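Local coordinates for GTPase-activating protein GYP1 (Saccharomyces cerevisiae, PDB 1FKM) that accelerates GTP hydrolysis by Ypt/Rab GTPases such as YPT1 and YPT7, its Rab-GAP (TBC) domain supplying an arginine and a glutamine finger in trans, at residues S71-F76 with Y118-R123; S112-I116 with E175-F179; F335-W339 with P358-W363. All coordinates share one frame; numbering follows the deposited sequence.

How the contacts relate
Contacts 1 and 2 adjoin on one side of the chain's centre, their centres about 10 Å apart, and both use helix 107-123: contact 1 joins it to the end of helix 57-74, contact 2 to helix 168-186. Side chains join them, as where Leu72 meets Arg115 and Leu119 meets Phe179. Contact 2 is buried and pairs a charged grip with aliphatic packing; contact 1 is only partly buried, with a single cross-segment hydrogen bond and a loosely overlapping ring pair. Contact 3 lies opposite, about 31 Å from contact 2 centre to centre. Partly buried, it joins helix 324-338 to a later loop through aromatic rings, prolines, a threonine methyl and a lysine's aliphatic chain, without hydrogen bonds between its segments.

Contact 1 of 3, residues S71-F76 with Y118-R123; sequences SLKHTF and YLWAIR
The Tyr118 ring lies beside the Phe76 ring with the two planes almost parallel, 5° apart. It is not a full stack, because the rings are slid apart and barely overlap, their centroids separated by 5.9 Å; the nearest atoms, Phe76 CE1 and Tyr118 CE2, are 3.9 Å apart. One face of the tyrosine is taken by Ile122 of its own helix, whose CG1 stands 3.6 Å above the ring plane toward the rim, while the carbonyl oxygen of Thr75 lies at the ring edge, in plane. Trp87 adds an edge-to-face contact to the same ring. The third flat group, the Arg123 guanidinium, receives Ser71 at its edge: NH2 donates to OG at 2.8 Å, a bent bond of 131° with the hydroxyl tilted out of the guanidinium plane. The arginine chain runs extended from CG to NE. Ser71 OG also bonds to the carbonyl of Glu67 one turn earlier, which helps fix the hydroxyl where NH2 meets it.

Thr75 turns OG1 opposite its backbone N (chi1 -175°), directing the hydroxyl at the second helix, where it sits 3.3 Å from Tyr118 CE2 and 3.9 Å from Ile122 CG1. This buried oxygen has no hydrogen-bonding partner in the model, although Thr75 and Phe76 are poorly ordered. Between the two polar regions, Leu119 fills the interface, its CD1 3.9 Å from Ser71 CB and its CB 3.9 Å from Leu72 CD1; it also rests on Phe179 of helix 168-186. This is helix-to-helix packing within the all-helical TBC fold, where the last turn of helix 57-74 and the residues just after it meet the C-terminal part of helix 107-123, away from the catalytic fingers.

Contact 2 of 3, residues S112-I116 with E175-F179; sequences SLQRI and EADTF
Ile116 lays its CD1 against Thr178 of helix 168-186, 3.8 Å from Thr178 CG2 and nearly at right angles to that side chain, while its other branch, CG2, lies 4.1 Å from Phe179 CB. At the neighbouring Arg115 the chemistry becomes ionic: its chain bends at chi3 and grips Glu175 side-on, NE donating to OE1 at 2.9 Å and NH2 to OE2 at 2.6 Å. The NE bond is nearly straight (172°), both oxygens are met on their syn sides, and the guanidinium and carboxylate planes are 29° apart. The contact belongs to the all-helical TBC domain, where the local axes of 112-116 and 175-179 cross at -47°, closer to parallel than antiparallel, and approach to 9.9 Å. Around this pair, Ser112 OG lies 2.8 Å from Glu175 OE2, with the Ser108 carbonyl also within hydrogen-bonding reach, and Tyr68 of helix 57-74 bonds to OE1 through its hydroxyl. Replacing Glu175 by an alanine would probably leave Arg115 without its charge partner and deprive the Tyr68 hydroxyl of its bond to OE1. Val137 of helix 133-145 packs on both Ile116 and Thr178, whose own hydroxyl bonds back to the Leu174 carbonyl.

Contact 3 of 3, residues F335-W339 with P358-W363; sequences FLIKW and PPTKDW
Phe335 sends its ring opposite the backbone N (chi1 -177°), while Trp339, one turn on, places CG opposite its carbonyl carbon (chi1 -46°); together these torsions aim both rings at the 358-363 loop. The Phe335 ring is met at its edge by two groups, Thr360 CG2 at 3.8 Å from CE1 and Trp363 CH2 at 4.0 Å from the same atom, and Pro358 CB comes within 3.7 Å of Phe335 CZ. Over one face of the Trp339 indole lies Pro359, its CD 4.3 Å from the six-membered-ring centroid and 20° off the normal, a CH-pi contact; Lys338 CD covers part of the opposite face. The aliphatic chain of Lys338 also slides past Trp363, its CE 3.7 Å from Trp363 CZ2. Thr360 CG2 in turn stands over a face of the Trp363 ring, and its hydroxyl bonds to the Glu244 carbonyl. The loop is compact here: Pro359 centres an inverse gamma turn, and a type I turn runs from Thr360 to Trp363, whose indole points back to the helix. Such an aromatic-proline cluster packs the linker between helices 348-355 and 365-382 against the C-terminal end of helix 324-338.

Contact 1 of 3, residues S71-F76 with Y118-R123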
ATOM      1  N   SER A  71      -4.328  22.666  -7.114  1.00 30.55           N
ATOM      2  CA  SER A  71      -5.380  21.762  -7.562  1.00 33.21           C
ATOM      3  C   SER A  71      -6.509  21.690  -6.543  1.00 35.47           C
ATOM      4  O   SER A  71      -7.687  21.686  -6.900  1.00 35.36           O
ATOM      5  CB  SER A  71      -4.813  20.362  -7.794  1.00 35.90           C
ATOM      6  OG  SER A  71      -3.860  20.366  -8.838  1.00 39.71           O
ATOM      7  N   LEU A  72      -6.146  21.631  -5.269  1.00 44.10           N
ATOM      8  CA  LEU A  72      -7.137  21.550  -4.207  1.00 47.98           C
ATOM      9  C   LEU A  72      -7.903  22.867  -4.117  1.00 50.88           C
ATOM     10  O   LEU A  72      -9.120  22.879  -3.925  1.00 51.61           O
ATOM     11  CB  LEU A  72      -6.447  21.241  -2.877  1.00 46.32           C
ATOM     12  CG  LEU A  72      -7.219  20.377  -1.877  1.00 46.53           C
ATOM     13  CD1 LEU A  72      -7.636  19.068  -2.532  1.00 43.72           C
ATOM     14  CD2 LEU A  72      -6.343  20.113  -0.662  1.00 44.92           C
ATOM     15  N   LYS A  73      -7.185  23.974  -4.263  1.00 48.81           N
ATOM     16  CA  LYS A  73      -7.798  25.295  -4.207  1.00 52.56           C
ATOM     17  C   LYS A  73      -8.788  25.443  -5.359  1.00 54.19           C
ATOM     18  O   LYS A  73      -9.888  25.969  -5.189  1.00 54.49           O
ATOM     19  CB  LYS A  73      -6.720  26.374  -4.314  1.00 61.88           C
ATOM     20  CG  LYS A  73      -7.235  27.794  -4.171  1.00 64.25           C
ATOM     21  CD  LYS A  73      -6.146  28.808  -4.491  1.00 66.74           C
ATOM     22  CE  LYS A  73      -4.928  28.625  -3.599  1.00 68.94           C
ATOM     23  NZ  LYS A  73      -3.842  29.585  -3.952  1.00 70.12           N
ATOM     24  N   HIS A  74      -8.385  24.965  -6.531  1.00 55.73           N
ATOM     25  CA  HIS A  74      -9.214  25.030  -7.726  1.00 58.83           C
ATOM     26  C   HIS A  74     -10.447  24.138  -7.607  1.00 60.34           C
ATOM     27  O   HIS A  74     -11.523  24.490  -8.086  1.00 60.98           O
ATOM     28  CB  HIS A  74      -8.389  24.612  -8.948  1.00 67.88           C
ATOM     29  CG  HIS A  74      -9.151  24.641 -10.236  1.00 69.76           C
ATOM     30  ND1 HIS A  74      -9.643  25.806 -10.787  1.00 70.12           N
ATOM     31  CD2 HIS A  74      -9.496  23.648 -11.089  1.00 70.12           C
ATOM     32  CE1 HIS A  74     -10.256  25.529 -11.924  1.00 70.12           C
ATOM     33  NE2 HIS A  74     -10.182  24.226 -12.131  1.00 70.12           N
ATOM     34  N   THR A  75     -10.291  22.985  -6.965  1.00 67.91           N
ATOM     35  CA  THR A  75     -11.399  22.048  -6.810  1.00 69.03           C
ATOM     36  C   THR A  75     -12.357  22.398  -5.669  1.00 69.89           C
ATOM     37  O   THR A  75     -13.291  21.643  -5.388  1.00 70.12           O
ATOM     38  CB  THR A  75     -10.879  20.606  -6.599  1.00 70.12           C
ATOM     39  OG1 THR A  75     -11.986  19.699  -6.562  1.00 70.12           O
ATOM     40  CG2 THR A  75     -10.109  20.500  -5.294  1.00 69.83           C
ATOM     41  N   PHE A  76     -12.129  23.532  -5.013  1.00 66.39           N
ATOM     42  CA  PHE A  76     -12.996  23.960  -3.916  1.00 66.79           C
ATOM     43  C   PHE A  76     -13.820  25.191  -4.270  1.00 67.20           C
ATOM     44  O   PHE A  76     -13.279  26.216  -4.687  1.00 67.18           O
ATOM     45  CB  PHE A  76     -12.183  24.249  -2.649  1.00 65.40           C
ATOM     46  CG  PHE A  76     -11.756  23.015  -1.904  1.00 65.71           C
ATOM     47  CD1 PHE A  76     -12.644  21.963  -1.708  1.00 65.72           C
ATOM     48  CD2 PHE A  76     -10.474  22.916  -1.374  1.00 65.76           C
ATOM     49  CE1 PHE A  76     -12.262  20.830  -0.996  1.00 65.90           C
ATOM     50  CE2 PHE A  76     -10.083  21.787  -0.660  1.00 65.65           C
ATOM     51  CZ  PHE A  76     -10.979  20.742  -0.470  1.00 65.77           C
ATOM     52  N   TYR A 118     -10.151  12.981  -1.932  1.00 18.01           N
ATOM     53  CA  TYR A 118     -11.071  13.792  -2.718  1.00 19.95           C
ATOM     54  C   TYR A 118     -10.395  14.232  -4.012  1.00 19.33           C
ATOM     55  O   TYR A 118     -10.974  14.113  -5.096  1.00 20.61           O
ATOM     56  CB  TYR A 118     -11.510  15.021  -1.920  1.00 20.36           C
ATOM     57  CG  TYR A 118     -12.428  15.945  -2.685  1.00 23.24           C
ATOM     58  CD1 TYR A 118     -13.708  15.537  -3.062  1.00 22.61           C
ATOM     59  CD2 TYR A 118     -12.010  17.226  -3.045  1.00 26.75           C
ATOM     60  CE1 TYR A 118     -14.555  16.384  -3.783  1.00 27.74           C
ATOM     61  CE2 TYR A 118     -12.844  18.082  -3.768  1.00 29.07           C
ATOM     62  CZ  TYR A 118     -14.114  17.655  -4.133  1.00 29.95           C
ATOM     63  OH  TYR A 118     -14.929  18.493  -4.867  1.00 31.37           O
ATOM     64  N   LEU A 119      -9.170  14.739  -3.900  1.00 19.48           N
ATOM     65  CA  LEU A 119      -8.445  15.199  -5.081  1.00 21.11           C
ATOM     66  C   LEU A 119      -8.208  14.067  -6.070  1.00 20.93           C
ATOM     67  O   LEU A 119      -8.357  14.249  -7.281  1.00 21.59           O
ATOM     68  CB  LEU A 119      -7.106  15.831  -4.686  1.00 19.04           C
ATOM     69  CG  LEU A 119      -6.313  16.405  -5.870  1.00 22.81           C
ATOM     70  CD1 LEU A 119      -7.158  17.450  -6.602  1.00 22.88           C
ATOM     71  CD2 LEU A 119      -5.011  17.015  -5.372  1.00 21.81           C
ATOM     72  N   TRP A 120      -7.835  12.891  -5.568  1.00 20.98           N
ATOM     73  CA  TRP A 120      -7.606  11.759  -6.461  1.00 18.78           C
ATOM     74  C   TRP A 120      -8.916  11.376  -7.149  1.00 20.20           C
ATOM     75  O   TRP A 120      -8.944  11.102  -8.357  1.00 19.10           O
ATOM     76  CB  TRP A 120      -7.070  10.547  -5.694  1.00 21.39           C
ATOM     77  CG  TRP A 120      -6.740   9.392  -6.608  1.00 19.97           C
ATOM     78  CD1 TRP A 120      -5.541   9.140  -7.210  1.00 22.24           C
ATOM     79  CD2 TRP A 120      -7.643   8.381  -7.073  1.00 20.60           C
ATOM     80  NE1 TRP A 120      -5.642   8.034  -8.024  1.00 22.34           N
ATOM     81  CE2 TRP A 120      -6.922   7.551  -7.959  1.00 20.74           C
ATOM     82  CE3 TRP A 120      -8.995   8.099  -6.832  1.00 20.37           C
ATOM     83  CZ2 TRP A 120      -7.507   6.457  -8.607  1.00 22.05           C
ATOM     84  CZ3 TRP A 120      -9.575   7.013  -7.475  1.00 21.60           C
ATOM     85  CH2 TRP A 120      -8.832   6.206  -8.353  1.00 20.76           C
ATOM     86  N   ALA A 121     -10.003  11.351  -6.382  1.00 19.35           N
ATOM     87  CA  ALA A 121     -11.307  10.983  -6.932  1.00 19.69           C
ATOM     88  C   ALA A 121     -11.760  11.956  -8.021  1.00 21.54           C
ATOM     89  O   ALA A 121     -12.298  11.545  -9.050  1.00 21.98           O
ATOM     90  CB  ALA A 121     -12.344  10.922  -5.817  1.00 23.84           C
ATOM     91  N   ILE A 122     -11.535  13.245  -7.799  1.00 21.71           N
ATOM     92  CA  ILE A 122     -11.924  14.263  -8.776  1.00 25.65           C
ATOM     93  C   ILE A 122     -11.092  14.126 -10.050  1.00 26.52           C
ATOM     94  O   ILE A 122     -11.570  14.403 -11.152  1.00 25.60           O
ATOM     95  CB  ILE A 122     -11.744  15.681  -8.191  1.00 35.29           C
ATOM     96  CG1 ILE A 122     -12.747  15.893  -7.057  1.00 38.36           C
ATOM     97  CG2 ILE A 122     -11.921  16.737  -9.276  1.00 41.04           C
ATOM     98  CD1 ILE A 122     -14.189  15.678  -7.460  1.00 41.59           C
ATOM     99  N   ARG A 123      -9.849  13.683  -9.894  1.00 24.17           N
ATOM    100  CA  ARG A 123      -8.959  13.509 -11.033  1.00 26.85           C
ATOM    101  C   ARG A 123      -9.137  12.189 -11.777  1.00 27.05           C
ATOM    102  O   ARG A 123      -8.496  11.965 -12.805  1.00 27.81           O
ATOM    103  CB  ARG A 123      -7.506  13.640 -10.588  1.00 30.96           C
ATOM    104  CG  ARG A 123      -7.088  15.049 -10.269  1.00 35.16           C
ATOM    105  CD  ARG A 123      -5.578  15.125 -10.255  1.00 37.90           C
ATOM    106  NE  ARG A 123      -5.099  16.498 -10.197  1.00 43.87           N
ATOM    107  CZ  ARG A 123      -3.895  16.875 -10.607  1.00 43.35           C
ATOM    108  NH1 ARG A 123      -3.060  15.974 -11.108  1.00 44.71           N
ATOM    109  NH2 ARG A 123      -3.527  18.146 -10.514  1.00 45.17           N
TER

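Contact 2 of 3, residues S112-I116 with E175-F179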
ATOM      1  N   SER A 112      -6.873  15.446   6.549  1.00 21.37           N
ATOM      2  CA  SER A 112      -5.805  15.294   5.565  1.00 19.96           C
ATOM      3  C   SER A 112      -6.158  14.199   4.564  1.00 19.96           C
ATOM      4  O   SER A 112      -6.031  14.396   3.357  1.00 19.01           O
ATOM      5  CB  SER A 112      -4.476  14.948   6.245  1.00 22.46           C
ATOM      6  OG  SER A 112      -3.880  16.094   6.827  1.00 22.03           O
ATOM      7  N   LEU A 113      -6.597  13.045   5.065  1.00 18.49           N
ATOM      8  CA  LEU A 113      -6.962  11.938   4.182  1.00 18.69           C
ATOM      9  C   LEU A 113      -8.167  12.299   3.317  1.00 19.36           C
ATOM     10  O   LEU A 113      -8.262  11.891   2.165  1.00 16.78           O
ATOM     11  CB  LEU A 113      -7.250  10.671   5.000  1.00 21.16           C
ATOM     12  CG  LEU A 113      -6.042  10.113   5.769  1.00 23.32           C
ATOM     13  CD1 LEU A 113      -6.431   8.806   6.471  1.00 25.01           C
ATOM     14  CD2 LEU A 113      -4.870   9.865   4.806  1.00 21.57           C
ATOM     15  N   GLN A 114      -9.084  13.080   3.876  1.00 18.75           N
ATOM     16  CA  GLN A 114     -10.273  13.505   3.138  1.00 21.25           C
ATOM     17  C   GLN A 114      -9.852  14.285   1.887  1.00 20.21           C
ATOM     18  O   GLN A 114     -10.341  14.024   0.781  1.00 19.58           O
ATOM     19  CB  GLN A 114     -11.146  14.383   4.047  1.00 24.97           C
ATOM     20  CG  GLN A 114     -12.333  15.087   3.385  1.00 30.89           C
ATOM     21  CD  GLN A 114     -13.495  14.158   3.074  1.00 33.03           C
ATOM     22  OE1 GLN A 114     -13.823  13.266   3.859  1.00 34.82           O
ATOM     23  NE2 GLN A 114     -14.141  14.380   1.933  1.00 32.28           N
ATOM     24  N   ARG A 115      -8.940  15.234   2.065  1.00 20.30           N
ATOM     25  CA  ARG A 115      -8.464  16.053   0.948  1.00 19.27           C
ATOM     26  C   ARG A 115      -7.696  15.233  -0.086  1.00 18.70           C
ATOM     27  O   ARG A 115      -7.886  15.399  -1.296  1.00 17.96           O
ATOM     28  CB  ARG A 115      -7.576  17.192   1.460  1.00 22.12           C
ATOM     29  CG  ARG A 115      -8.308  18.245   2.285  1.00 28.70           C
ATOM     30  CD  ARG A 115      -7.409  19.441   2.580  1.00 31.52           C
ATOM     31  NE  ARG A 115      -6.427  19.185   3.630  1.00 33.44           N
ATOM     32  CZ  ARG A 115      -6.642  19.394   4.927  1.00 36.74           C
ATOM     33  NH1 ARG A 115      -7.814  19.862   5.343  1.00 35.71           N
ATOM     34  NH2 ARG A 115      -5.681  19.150   5.814  1.00 34.84           N
ATOM     35  N   ILE A 116      -6.819  14.358   0.389  1.00 18.73           N
ATOM     36  CA  ILE A 116      -6.036  13.513  -0.510  1.00 19.57           C
ATOM     37  C   ILE A 116      -6.932  12.640  -1.383  1.00 18.73           C
ATOM     38  O   ILE A 116      -6.781  12.601  -2.608  1.00 20.15           O
ATOM     39  CB  ILE A 116      -5.077  12.597   0.288  1.00 18.20           C
ATOM     40  CG1 ILE A 116      -4.015  13.448   0.991  1.00 18.22           C
ATOM     41  CG2 ILE A 116      -4.430  11.587  -0.649  1.00 18.99           C
ATOM     42  CD1 ILE A 116      -3.163  12.674   2.007  1.00 18.08           C
ATOM     43  N   GLU A 175       0.675  15.828   2.728  1.00 18.04           N
ATOM     44  CA  GLU A 175      -0.512  15.492   1.951  1.00 17.42           C
ATOM     45  C   GLU A 175      -0.176  15.383   0.469  1.00 17.14           C
ATOM     46  O   GLU A 175      -0.610  14.459  -0.210  1.00 15.81           O
ATOM     47  CB  GLU A 175      -1.596  16.565   2.139  1.00 20.31           C
ATOM     48  CG  GLU A 175      -2.418  16.419   3.414  1.00 21.36           C
ATOM     49  CD  GLU A 175      -3.398  17.567   3.612  1.00 24.28           C
ATOM     50  OE1 GLU A 175      -3.947  18.082   2.611  1.00 24.37           O
ATOM     51  OE2 GLU A 175      -3.630  17.945   4.777  1.00 25.97           O
ATOM     52  N   ALA A 176       0.592  16.347  -0.026  1.00 17.59           N
ATOM     53  CA  ALA A 176       0.983  16.368  -1.432  1.00 17.19           C
ATOM     54  C   ALA A 176       1.819  15.135  -1.797  1.00 16.47           C
ATOM     55  O   ALA A 176       1.543  14.456  -2.792  1.00 17.18           O
ATOM     56  CB  ALA A 176       1.768  17.647  -1.724  1.00 16.64           C
ATOM     57  N   ASP A 177       2.838  14.844  -0.994  1.00 16.80           N
ATOM     58  CA  ASP A 177       3.686  13.688  -1.264  1.00 17.60           C
ATOM     59  C   ASP A 177       2.853  12.406  -1.254  1.00 18.06           C
ATOM     60  O   ASP A 177       3.009  11.554  -2.124  1.00 17.54           O
ATOM     61  CB  ASP A 177       4.801  13.570  -0.223  1.00 18.73           C
ATOM     62  CG  ASP A 177       5.804  14.716  -0.296  1.00 22.54           C
ATOM     63  OD1 ASP A 177       5.721  15.546  -1.233  1.00 21.17           O
ATOM     64  OD2 ASP A 177       6.690  14.776   0.587  1.00 23.66           O
ATOM     65  N   THR A 178       1.975  12.279  -0.263  1.00 17.05           N
ATOM     66  CA  THR A 178       1.121  11.106  -0.135  1.00 16.23           C
ATOM     67  C   THR A 178       0.229  10.980  -1.369  1.00 17.16           C
ATOM     68  O   THR A 178       0.103   9.900  -1.957  1.00 17.12           O
ATOM     69  CB  THR A 178       0.255  11.212   1.144  1.00 15.98           C
ATOM     70  OG1 THR A 178       1.117  11.311   2.288  1.00 18.65           O
ATOM     71  CG2 THR A 178      -0.633   9.980   1.301  1.00 17.02           C
ATOM     72  N   PHE A 179      -0.381  12.092  -1.761  1.00 16.61           N
ATOM     73  CA  PHE A 179      -1.261  12.138  -2.931  1.00 16.43           C
ATOM     74  C   PHE A 179      -0.571  11.709  -4.230  1.00 16.47           C
ATOM     75  O   PHE A 179      -1.095  10.880  -4.987  1.00 16.92           O
ATOM     76  CB  PHE A 179      -1.807  13.558  -3.110  1.00 18.47           C
ATOM     77  CG  PHE A 179      -2.462  13.786  -4.440  1.00 19.17           C
ATOM     78  CD1 PHE A 179      -3.717  13.254  -4.713  1.00 20.33           C
ATOM     79  CD2 PHE A 179      -1.801  14.503  -5.441  1.00 20.69           C
ATOM     80  CE1 PHE A 179      -4.310  13.427  -5.967  1.00 21.73           C
ATOM     81  CE2 PHE A 179      -2.385  14.681  -6.699  1.00 20.72           C
ATOM     82  CZ  PHE A 179      -3.640  14.142  -6.963  1.00 20.81           C
TER

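Contact 3 of 3, residues F335-W339 with P358-W363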
ATOM      1  N   PHE A 335       0.336 -17.234   0.049  1.00 20.68           N
ATOM      2  CA  PHE A 335      -0.308 -16.971   1.334  1.00 21.49           C
ATOM      3  C   PHE A 335      -1.377 -18.034   1.578  1.00 23.09           C
ATOM      4  O   PHE A 335      -1.406 -18.678   2.632  1.00 25.27           O
ATOM      5  CB  PHE A 335      -0.951 -15.575   1.315  1.00 20.71           C
ATOM      6  CG  PHE A 335      -1.587 -15.167   2.622  1.00 20.32           C
ATOM      7  CD1 PHE A 335      -0.847 -15.148   3.802  1.00 22.78           C
ATOM      8  CD2 PHE A 335      -2.912 -14.747   2.661  1.00 20.55           C
ATOM      9  CE1 PHE A 335      -1.422 -14.710   5.004  1.00 20.17           C
ATOM     10  CE2 PHE A 335      -3.492 -14.307   3.857  1.00 24.12           C
ATOM     11  CZ  PHE A 335      -2.741 -14.289   5.025  1.00 23.43           C
ATOM     12  N   LEU A 336      -2.248 -18.215   0.588  1.00 21.68           N
ATOM     13  CA  LEU A 336      -3.322 -19.197   0.676  1.00 22.79           C
ATOM     14  C   LEU A 336      -2.791 -20.613   0.855  1.00 24.89           C
ATOM     15  O   LEU A 336      -3.234 -21.335   1.746  1.00 25.21           O
ATOM     16  CB  LEU A 336      -4.190 -19.151  -0.583  1.00 23.89           C
ATOM     17  CG  LEU A 336      -5.352 -20.154  -0.644  1.00 23.61           C
ATOM     18  CD1 LEU A 336      -6.327 -19.900   0.514  1.00 21.69           C
ATOM     19  CD2 LEU A 336      -6.065 -20.017  -1.976  1.00 23.16           C
ATOM     20  N   ILE A 337      -1.852 -21.007  -0.002  1.00 25.05           N
ATOM     21  CA  ILE A 337      -1.289 -22.353   0.046  1.00 27.54           C
ATOM     22  C   ILE A 337      -0.676 -22.683   1.401  1.00 27.95           C
ATOM     23  O   ILE A 337      -0.618 -23.848   1.796  1.00 27.54           O
ATOM     24  CB  ILE A 337      -0.229 -22.551  -1.068  1.00 41.28           C
ATOM     25  CG1 ILE A 337      -0.884 -22.383  -2.443  1.00 43.79           C
ATOM     26  CG2 ILE A 337       0.400 -23.935  -0.965  1.00 43.15           C
ATOM     27  CD1 ILE A 337      -2.054 -23.303  -2.696  1.00 43.85           C
ATOM     28  N   LYS A 338      -0.225 -21.662   2.119  1.00 28.58           N
ATOM     29  CA  LYS A 338       0.367 -21.884   3.428  1.00 32.02           C
ATOM     30  C   LYS A 338      -0.655 -22.524   4.370  1.00 31.98           C
ATOM     31  O   LYS A 338      -0.292 -23.299   5.258  1.00 31.73           O
ATOM     32  CB  LYS A 338       0.856 -20.561   4.022  1.00 42.15           C
ATOM     33  CG  LYS A 338       1.464 -20.696   5.408  1.00 47.91           C
ATOM     34  CD  LYS A 338       1.998 -19.367   5.913  1.00 52.57           C
ATOM     35  CE  LYS A 338       2.557 -19.496   7.325  1.00 57.14           C
ATOM     36  NZ  LYS A 338       3.667 -20.487   7.399  1.00 59.50           N
ATOM     37  N   TRP A 339      -1.929 -22.199   4.167  1.00 28.66           N
ATOM     38  CA  TRP A 339      -3.006 -22.728   5.002  1.00 29.10           C
ATOM     39  C   TRP A 339      -3.671 -23.962   4.387  1.00 29.06           C
ATOM     40  O   TRP A 339      -4.620 -24.506   4.951  1.00 27.60           O
ATOM     41  CB  TRP A 339      -4.072 -21.654   5.220  1.00 33.37           C
ATOM     42  CG  TRP A 339      -3.523 -20.304   5.589  1.00 35.64           C
ATOM     43  CD1 TRP A 339      -3.647 -19.146   4.874  1.00 36.04           C
ATOM     44  CD2 TRP A 339      -2.760 -19.975   6.754  1.00 35.29           C
ATOM     45  NE1 TRP A 339      -3.007 -18.116   5.520  1.00 34.67           N
ATOM     46  CE2 TRP A 339      -2.453 -18.597   6.677  1.00 36.62           C
ATOM     47  CE3 TRP A 339      -2.306 -20.711   7.858  1.00 36.41           C
ATOM     48  CZ2 TRP A 339      -1.712 -17.938   7.660  1.00 35.51           C
ATOM     49  CZ3 TRP A 339      -1.570 -20.056   8.837  1.00 37.24           C
ATOM     50  CH2 TRP A 339      -1.281 -18.681   8.729  1.00 37.93           C
ATOM     51  N   PRO A 358      -7.177 -14.417   8.969  1.00 29.49           N
ATOM     52  CA  PRO A 358      -5.973 -15.252   9.056  1.00 29.00           C
ATOM     53  C   PRO A 358      -5.176 -14.979  10.331  1.00 28.20           C
ATOM     54  O   PRO A 358      -5.102 -13.842  10.788  1.00 27.31           O
ATOM     55  CB  PRO A 358      -5.181 -14.856   7.810  1.00 35.82           C
ATOM     56  CG  PRO A 358      -6.222 -14.341   6.874  1.00 37.60           C
ATOM     57  CD  PRO A 358      -7.121 -13.555   7.777  1.00 33.70           C
ATOM     58  N   PRO A 359      -4.565 -16.023  10.914  1.00 26.76           N
ATOM     59  CA  PRO A 359      -3.767 -15.899  12.140  1.00 26.36           C
ATOM     60  C   PRO A 359      -2.377 -15.333  11.852  1.00 25.63           C
ATOM     61  O   PRO A 359      -1.370 -16.033  11.972  1.00 25.04           O
ATOM     62  CB  PRO A 359      -3.716 -17.334  12.653  1.00 32.02           C
ATOM     63  CG  PRO A 359      -3.651 -18.118  11.370  1.00 32.60           C
ATOM     64  CD  PRO A 359      -4.689 -17.436  10.508  1.00 31.26           C
ATOM     65  N   THR A 360      -2.330 -14.058  11.478  1.00 24.96           N
ATOM     66  CA  THR A 360      -1.076 -13.388  11.137  1.00 25.35           C
ATOM     67  C   THR A 360      -0.693 -12.325  12.163  1.00 27.10           C
ATOM     68  O   THR A 360       0.264 -11.572  11.966  1.00 24.14           O
ATOM     69  CB  THR A 360      -1.200 -12.688   9.780  1.00 26.37           C
ATOM     70  OG1 THR A 360      -2.230 -11.693   9.863  1.00 25.31           O
ATOM     71  CG2 THR A 360      -1.561 -13.694   8.693  1.00 25.82           C
ATOM     72  N   LYS A 361      -1.452 -12.269  13.251  1.00 26.06           N
ATOM     73  CA  LYS A 361      -1.232 -11.292  14.309  1.00 30.35           C
ATOM     74  C   LYS A 361       0.202 -11.240  14.828  1.00 29.64           C
ATOM     75  O   LYS A 361       0.748 -10.156  15.055  1.00 27.79           O
ATOM     76  CB  LYS A 361      -2.188 -11.578  15.468  1.00 52.71           C
ATOM     77  CG  LYS A 361      -2.162 -10.548  16.580  1.00 58.80           C
ATOM     78  CD  LYS A 361      -3.295 -10.780  17.573  1.00 65.48           C
ATOM     79  CE  LYS A 361      -4.667 -10.498  16.954  1.00 69.65           C
ATOM     80  NZ  LYS A 361      -5.017 -11.411  15.827  1.00 70.12           N
ATOM     81  N   ASP A 362       0.813 -12.406  15.006  1.00 28.49           N
ATOM     82  CA  ASP A 362       2.172 -12.466  15.524  1.00 29.37           C
ATOM     83  C   ASP A 362       3.248 -12.737  14.484  1.00 28.86           C
ATOM     84  O   ASP A 362       4.355 -13.142  14.832  1.00 26.86           O
ATOM     85  CB  ASP A 362       2.260 -13.515  16.636  1.00 42.46           C
ATOM     86  CG  ASP A 362       1.378 -13.180  17.824  1.00 45.30           C
ATOM     87  OD1 ASP A 362       1.479 -12.047  18.339  1.00 48.24           O
ATOM     88  OD2 ASP A 362       0.586 -14.048  18.247  1.00 48.03           O
ATOM     89  N   TRP A 363       2.937 -12.519  13.210  1.00 27.61           N
ATOM     90  CA  TRP A 363       3.927 -12.742  12.163  1.00 27.45           C
ATOM     91  C   TRP A 363       5.122 -11.822  12.372  1.00 28.62           C
ATOM     92  O   TRP A 363       4.971 -10.664  12.773  1.00 27.03           O
ATOM     93  CB  TRP A 363       3.319 -12.493  10.778  1.00 27.21           C
ATOM     94  CG  TRP A 363       2.751 -13.723  10.130  1.00 26.38           C
ATOM     95  CD1 TRP A 363       2.124 -14.763  10.750  1.00 26.17           C
ATOM     96  CD2 TRP A 363       2.731 -14.021   8.728  1.00 26.02           C
ATOM     97  NE1 TRP A 363       1.711 -15.691   9.824  1.00 27.02           N
ATOM     98  CE2 TRP A 363       2.071 -15.259   8.574  1.00 26.58           C
ATOM     99  CE3 TRP A 363       3.207 -13.358   7.586  1.00 26.10           C
ATOM    100  CZ2 TRP A 363       1.871 -15.854   7.324  1.00 25.77           C
ATOM    101  CZ3 TRP A 363       3.009 -13.949   6.341  1.00 26.23           C
ATOM    102  CH2 TRP A 363       2.346 -15.187   6.222  1.00 27.43           C
TER